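Local coordinates for erythrocyte membrane protein 1 (Plasmodium falciparum, PDB 6S8T) that forms the ICAM-1-binding DBLbeta domain of a PfEMP1 adhesin, through which malaria-infected erythrocytes stick to host cells, at residues A[11-23]-A[392-404]. Sequence-based numbering, arbitrary orientation.
Sequences IYPAIANQMAHQM and VHFFKELQKVTGD
Gln-22 NE2 donates a hydrogen bond to Glu-397 OE2 at 2.9 Å, the only hydrogen bond between segments 11-23 and 392-404, two parts of the mainly helical Duffy-binding-like (DBL) fold. The bond is somewhat bent, 138° at the hydrogen. It uses the anti lone pair of OE2, an atom that lies close to the Gln-22 amide plane, while amide and carboxylate planes stand almost perpendicular. Gln-22 gets there by stretching: CG lies anti to the backbone N (chi1 176°) and the chain runs straight on to CD.

Next to this bond helix 16-23 crosses helix 392-402 at 118°, their axes 11.0 Å apart, with Met-19 as a knob in a hole formed by Phe-394, Glu-397, Leu-398 and Val-401. Bends at its chi2 and chi3 fold the chain over, bringing CE to 3.4 Å from Glu-397 CB and SD alongside Val-401 CG2, while CB meets Phe-394 CE1. One turn on, Met-23 comes toward His-393 from the opposite direction, SD at the imidazole edge, 4.7 Å from the ring centroid, and CE also touches Phe-394 CD1. Glu-397 CG covers part of one imidazole face, so the acid that takes the amide bond also packs against the histidine.

At the other end Ile-15, in the N-cap position of its helix, brings CD1 to 3.6 Å from Leu-398 CD1 and also against Thr-402 CG2. Outside the pair, Tyr-414 OH hydrogen-bonds Ile-15 N and Glu-424 OE2 hydrogen-bonds Ala-16 N, and Phe-395, whose CB points away from segment 11-23, packs edge-to-face with Tyr-365 and Tyr-369 of helix 335-372. The contact thus joins the N-terminal helix to a late one, 369 residues on. Last comes Tyr-12, crossing Thr-402 at about a right angle, its OH 3.3 Å from Thr-402 CB and the CG2 methyl at its ring edge.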
loop_
_atom_site.group_PDB
_atom_site.type_symbol
_atom_site.label_atom_id
_atom_site.label_comp_id
_atom_site.label_asym_id
_atom_site.label_seq_id
_atom_site.Cartn_x
_atom_site.Cartn_y
_atom_site.Cartn_z
ATOM N N ILE A 11 21.592 -14.905 -10.506
ATOM C CA ILE A 11 20.822 -14.051 -9.609
ATOM C C ILE A 11 20.703 -12.636 -10.172
ATOM O O ILE A 11 21.702 -11.976 -10.446
ATOM C CB ILE A 11 21.443 -14.025 -8.204
ATOM C CG1 ILE A 11 21.327 -15.402 -7.548
ATOM C CG2 ILE A 11 20.774 -12.962 -7.346
ATOM C CD1 ILE A 11 21.798 -15.434 -6.110
ATOM N N TYR A 12 19.466 -12.179 -10.339
ATOM C CA TYR A 12 19.175 -10.852 -10.873
ATOM C C TYR A 12 18.995 -9.862 -9.727
ATOM O O TYR A 12 18.268 -10.157 -8.771
ATOM C CB TYR A 12 17.918 -10.888 -11.729
ATOM C CG TYR A 12 17.897 -9.888 -12.860
ATOM C CD1 TYR A 12 18.430 -10.207 -14.103
ATOM C CD2 TYR A 12 17.335 -8.630 -12.691
ATOM C CE1 TYR A 12 18.410 -9.300 -15.143
ATOM C CE2 TYR A 12 17.309 -7.715 -13.723
ATOM C CZ TYR A 12 17.849 -8.056 -14.949
ATOM O OH TYR A 12 17.824 -7.145 -15.980
ATOM N N PRO A 13 19.625 -8.691 -9.783
ATOM C CA PRO A 13 19.550 -7.765 -8.647
ATOM C C PRO A 13 18.168 -7.138 -8.518
ATOM O O PRO A 13 17.507 -6.833 -9.513
ATOM C CB PRO A 13 20.611 -6.711 -8.980
ATOM C CG PRO A 13 20.680 -6.721 -10.472
ATOM C CD PRO A 13 20.450 -8.156 -10.881
ATOM N N ALA A 14 17.739 -6.954 -7.271
ATOM C CA ALA A 14 16.493 -6.259 -6.974
ATOM C C ALA A 14 16.760 -4.761 -6.946
ATOM O O ALA A 14 17.579 -4.288 -6.152
ATOM C CB ALA A 14 15.922 -6.736 -5.639
ATOM N N ILE A 15 16.079 -4.008 -7.808
ATOM C CA ILE A 15 16.459 -2.629 -8.082
ATOM C C ILE A 15 15.337 -1.631 -7.836
ATOM O O ILE A 15 15.541 -0.433 -8.054
ATOM C CB ILE A 15 16.999 -2.480 -9.518
ATOM C CG1 ILE A 15 15.942 -2.896 -10.540
ATOM C CG2 ILE A 15 18.247 -3.322 -9.699
ATOM C CD1 ILE A 15 16.491 -3.030 -11.949
ATOM N N ALA A 16 14.165 -2.075 -7.374
ATOM C CA ALA A 16 13.060 -1.141 -7.162
ATOM C C ALA A 16 13.430 -0.053 -6.160
ATOM O O ALA A 16 13.109 1.123 -6.367
ATOM C CB ALA A 16 11.809 -1.891 -6.699
ATOM N N ASN A 17 14.123 -0.419 -5.077
ATOM C CA ASN A 17 14.453 0.569 -4.053
ATOM C C ASN A 17 15.449 1.600 -4.570
ATOM O O ASN A 17 15.340 2.789 -4.250
ATOM C CB ASN A 17 15.001 -0.117 -2.803
ATOM C CG ASN A 17 15.166 0.847 -1.639
ATOM O OD1 ASN A 17 14.221 1.101 -0.892
ATOM N ND2 ASN A 17 16.369 1.389 -1.484
ATOM N N GLN A 18 16.433 1.167 -5.363
ATOM C CA GLN A 18 17.352 2.127 -5.963
ATOM C C GLN A 18 16.648 3.008 -6.987
ATOM O O GLN A 18 17.015 4.178 -7.149
ATOM C CB GLN A 18 18.539 1.403 -6.597
ATOM C CG GLN A 18 19.459 0.737 -5.582
ATOM C CD GLN A 18 20.629 0.019 -6.227
ATOM O OE1 GLN A 18 21.615 0.643 -6.625
ATOM N NE2 GLN A 18 20.526 -1.302 -6.333
ATOM N N MET A 19 15.636 2.478 -7.681
ATOM C CA MET A 19 14.845 3.327 -8.566
ATOM C C MET A 19 14.074 4.376 -7.773
ATOM O O MET A 19 13.964 5.531 -8.206
ATOM C CB MET A 19 13.881 2.484 -9.403
ATOM C CG MET A 19 14.538 1.548 -10.411
ATOM S SD MET A 19 15.589 2.384 -11.616
ATOM C CE MET A 19 14.575 3.796 -12.038
ATOM N N ALA A 20 13.534 3.991 -6.611
ATOM C CA ALA A 20 12.807 4.945 -5.780
ATOM C C ALA A 20 13.718 6.073 -5.315
ATOM O O ALA A 20 13.304 7.237 -5.271
ATOM C CB ALA A 20 12.184 4.231 -4.578
ATOM N N HIS A 21 14.962 5.743 -4.963
ATOM C CA HIS A 21 15.924 6.769 -4.578
ATOM C C HIS A 21 16.146 7.769 -5.708
ATOM O O HIS A 21 16.300 8.971 -5.461
ATOM C CB HIS A 21 17.240 6.112 -4.164
ATOM C CG HIS A 21 18.255 7.072 -3.630
ATOM N ND1 HIS A 21 19.123 7.766 -4.446
ATOM C CD2 HIS A 21 18.544 7.453 -2.364
ATOM C CE1 HIS A 21 19.901 8.535 -3.705
ATOM N NE2 HIS A 21 19.569 8.364 -2.438
ATOM N N GLN A 22 16.152 7.295 -6.957
ATOM C CA GLN A 22 16.305 8.207 -8.087
ATOM C C GLN A 22 15.092 9.119 -8.230
ATOM O O GLN A 22 15.238 10.315 -8.510
ATOM C CB GLN A 22 16.539 7.415 -9.375
ATOM C CG GLN A 22 16.616 8.268 -10.634
ATOM C CD GLN A 22 16.800 7.434 -11.884
ATOM O OE1 GLN A 22 17.347 6.332 -11.832
ATOM N NE2 GLN A 22 16.333 7.948 -13.016
ATOM N N MET A 23 13.887 8.574 -8.042
ATOM C CA MET A 23 12.684 9.400 -8.099
ATOM C C MET A 23 12.674 10.450 -6.991
ATOM O O MET A 23 12.207 11.574 -7.210
ATOM C CB MET A 23 11.434 8.517 -8.017
ATOM C CG MET A 23 11.313 7.475 -9.129
ATOM S SD MET A 23 11.106 8.190 -10.777
ATOM C CE MET A 23 11.126 6.712 -11.791
ATOM N N VAL A 392 4.042 4.424 -16.446
ATOM C CA VAL A 392 4.866 4.343 -17.652
ATOM C C VAL A 392 6.254 4.917 -17.396
ATOM O O VAL A 392 7.263 4.357 -17.842
ATOM C CB VAL A 392 4.171 5.047 -18.832
ATOM C CG1 VAL A 392 5.131 5.186 -20.005
ATOM C CG2 VAL A 392 2.930 4.275 -19.254
ATOM N N HIS A 393 6.332 6.037 -16.671
ATOM C CA HIS A 393 7.634 6.626 -16.379
ATOM C C HIS A 393 8.485 5.697 -15.523
ATOM O O HIS A 393 9.689 5.555 -15.765
ATOM C CB HIS A 393 7.466 7.978 -15.690
ATOM C CG HIS A 393 8.760 8.694 -15.458
ATOM N ND1 HIS A 393 9.285 8.896 -14.200
ATOM C CD2 HIS A 393 9.645 9.240 -16.327
ATOM C CE1 HIS A 393 10.432 9.545 -14.303
ATOM N NE2 HIS A 393 10.674 9.764 -15.583
ATOM N N PHE A 394 7.881 5.054 -14.520
ATOM C CA PHE A 394 8.633 4.126 -13.680
ATOM C C PHE A 394 9.138 2.939 -14.494
ATOM O O PHE A 394 10.310 2.559 -14.395
ATOM C CB PHE A 394 7.760 3.658 -12.511
ATOM C CG PHE A 394 8.493 2.828 -11.494
ATOM C CD1 PHE A 394 9.191 3.430 -10.459
ATOM C CD2 PHE A 394 8.468 1.445 -11.561
ATOM C CE1 PHE A 394 9.859 2.669 -9.515
ATOM C CE2 PHE A 394 9.136 0.679 -10.622
ATOM C CZ PHE A 394 9.832 1.293 -9.598
ATOM N N PHE A 395 8.266 2.350 -15.319
ATOM C CA PHE A 395 8.669 1.222 -16.153
ATOM C C PHE A 395 9.695 1.629 -17.212
ATOM O O PHE A 395 10.557 0.821 -17.572
ATOM C CB PHE A 395 7.443 0.592 -16.817
ATOM C CG PHE A 395 6.735 -0.431 -15.965
ATOM C CD1 PHE A 395 7.391 -1.069 -14.923
ATOM C CD2 PHE A 395 5.412 -0.765 -16.217
ATOM C CE1 PHE A 395 6.741 -2.019 -14.146
ATOM C CE2 PHE A 395 4.756 -1.712 -15.445
ATOM C CZ PHE A 395 5.423 -2.340 -14.407
ATOM N N LYS A 396 9.628 2.864 -17.720
ATOM C CA LYS A 396 10.618 3.306 -18.702
ATOM C C LYS A 396 12.009 3.398 -18.086
ATOM O O LYS A 396 12.997 2.979 -18.699
ATOM C CB LYS A 396 10.221 4.657 -19.297
ATOM C CG LYS A 396 9.317 4.568 -20.509
ATOM C CD LYS A 396 9.126 5.940 -21.134
ATOM C CE LYS A 396 8.575 5.827 -22.544
ATOM N NZ LYS A 396 9.509 5.081 -23.440
ATOM N N GLU A 397 12.108 3.952 -16.878
ATOM C CA GLU A 397 13.401 4.018 -16.212
ATOM C C GLU A 397 13.893 2.633 -15.811
ATOM O O GLU A 397 15.105 2.384 -15.801
ATOM C CB GLU A 397 13.313 4.941 -14.998
ATOM C CG GLU A 397 13.171 6.412 -15.345
ATOM C CD GLU A 397 14.312 6.919 -16.205
ATOM O OE1 GLU A 397 14.143 6.990 -17.441
ATOM O OE2 GLU A 397 15.383 7.232 -15.645
ATOM N N LEU A 398 12.974 1.717 -15.497
ATOM C CA LEU A 398 13.359 0.345 -15.184
ATOM C C LEU A 398 13.900 -0.367 -16.420
ATOM O O LEU A 398 14.946 -1.029 -16.365
ATOM C CB LEU A 398 12.157 -0.403 -14.606
ATOM C CG LEU A 398 12.380 -1.756 -13.935
ATOM C CD1 LEU A 398 13.310 -1.603 -12.753
ATOM C CD2 LEU A 398 11.048 -2.342 -13.489
ATOM N N GLN A 399 13.198 -0.241 -17.549
ATOM C CA GLN A 399 13.655 -0.851 -18.794
ATOM C C GLN A 399 14.975 -0.252 -19.261
ATOM O O GLN A 399 15.794 -0.952 -19.870
ATOM C CB GLN A 399 12.574 -0.693 -19.867
ATOM C CG GLN A 399 11.315 -1.519 -19.592
ATOM C CD GLN A 399 10.070 -0.952 -20.249
ATOM O OE1 GLN A 399 10.122 0.072 -20.927
ATOM N NE2 GLN A 399 8.935 -1.611 -20.035
ATOM N N LYS A 400 15.205 1.028 -18.972
ATOM C CA LYS A 400 16.445 1.681 -19.375
ATOM C C LYS A 400 17.645 1.112 -18.623
ATOM O O LYS A 400 18.725 0.943 -19.202
ATOM C CB LYS A 400 16.317 3.187 -19.147
ATOM C CG LYS A 400 17.550 4.006 -19.460
ATOM C CD LYS A 400 17.263 5.479 -19.224
ATOM C CE LYS A 400 18.490 6.324 -19.464
ATOM N NZ LYS A 400 18.228 7.781 -19.285
ATOM N N VAL A 401 17.476 0.804 -17.335
ATOM C CA VAL A 401 18.577 0.242 -16.555
ATOM C C VAL A 401 18.842 -1.204 -16.958
ATOM O O VAL A 401 19.996 -1.613 -17.125
ATOM C CB VAL A 401 18.282 0.356 -15.047
ATOM C CG1 VAL A 401 19.244 -0.516 -14.258
ATOM C CG2 VAL A 401 18.375 1.805 -14.587
ATOM N N THR A 402 17.784 -2.001 -17.119
ATOM C CA THR A 402 17.942 -3.421 -17.409
ATOM C C THR A 402 18.249 -3.708 -18.871
ATOM O O THR A 402 18.582 -4.852 -19.198
ATOM C CB THR A 402 16.681 -4.194 -17.015
ATOM O OG1 THR A 402 15.581 -3.758 -17.823
ATOM C CG2 THR A 402 16.351 -3.970 -15.548
ATOM N N GLY A 403 18.128 -2.719 -19.752
ATOM C CA GLY A 403 18.349 -2.927 -21.167
ATOM C C GLY A 403 17.199 -3.567 -21.914
ATOM O O GLY A 403 17.293 -3.725 -23.139
ATOM N N ASP A 404 16.119 -3.942 -21.228
ATOM C CA ASP A 404 14.962 -4.578 -21.860
ATOM C C ASP A 404 14.089 -3.487 -22.471
ATOM O O ASP A 404 13.135 -3.005 -21.862
ATOM C CB ASP A 404 14.201 -5.424 -20.843
ATOM C CG ASP A 404 12.803 -5.800 -21.308
ATOM O OD1 ASP A 404 12.638 -6.190 -22.481
ATOM O OD2 ASP A 404 11.862 -5.710 -20.490
#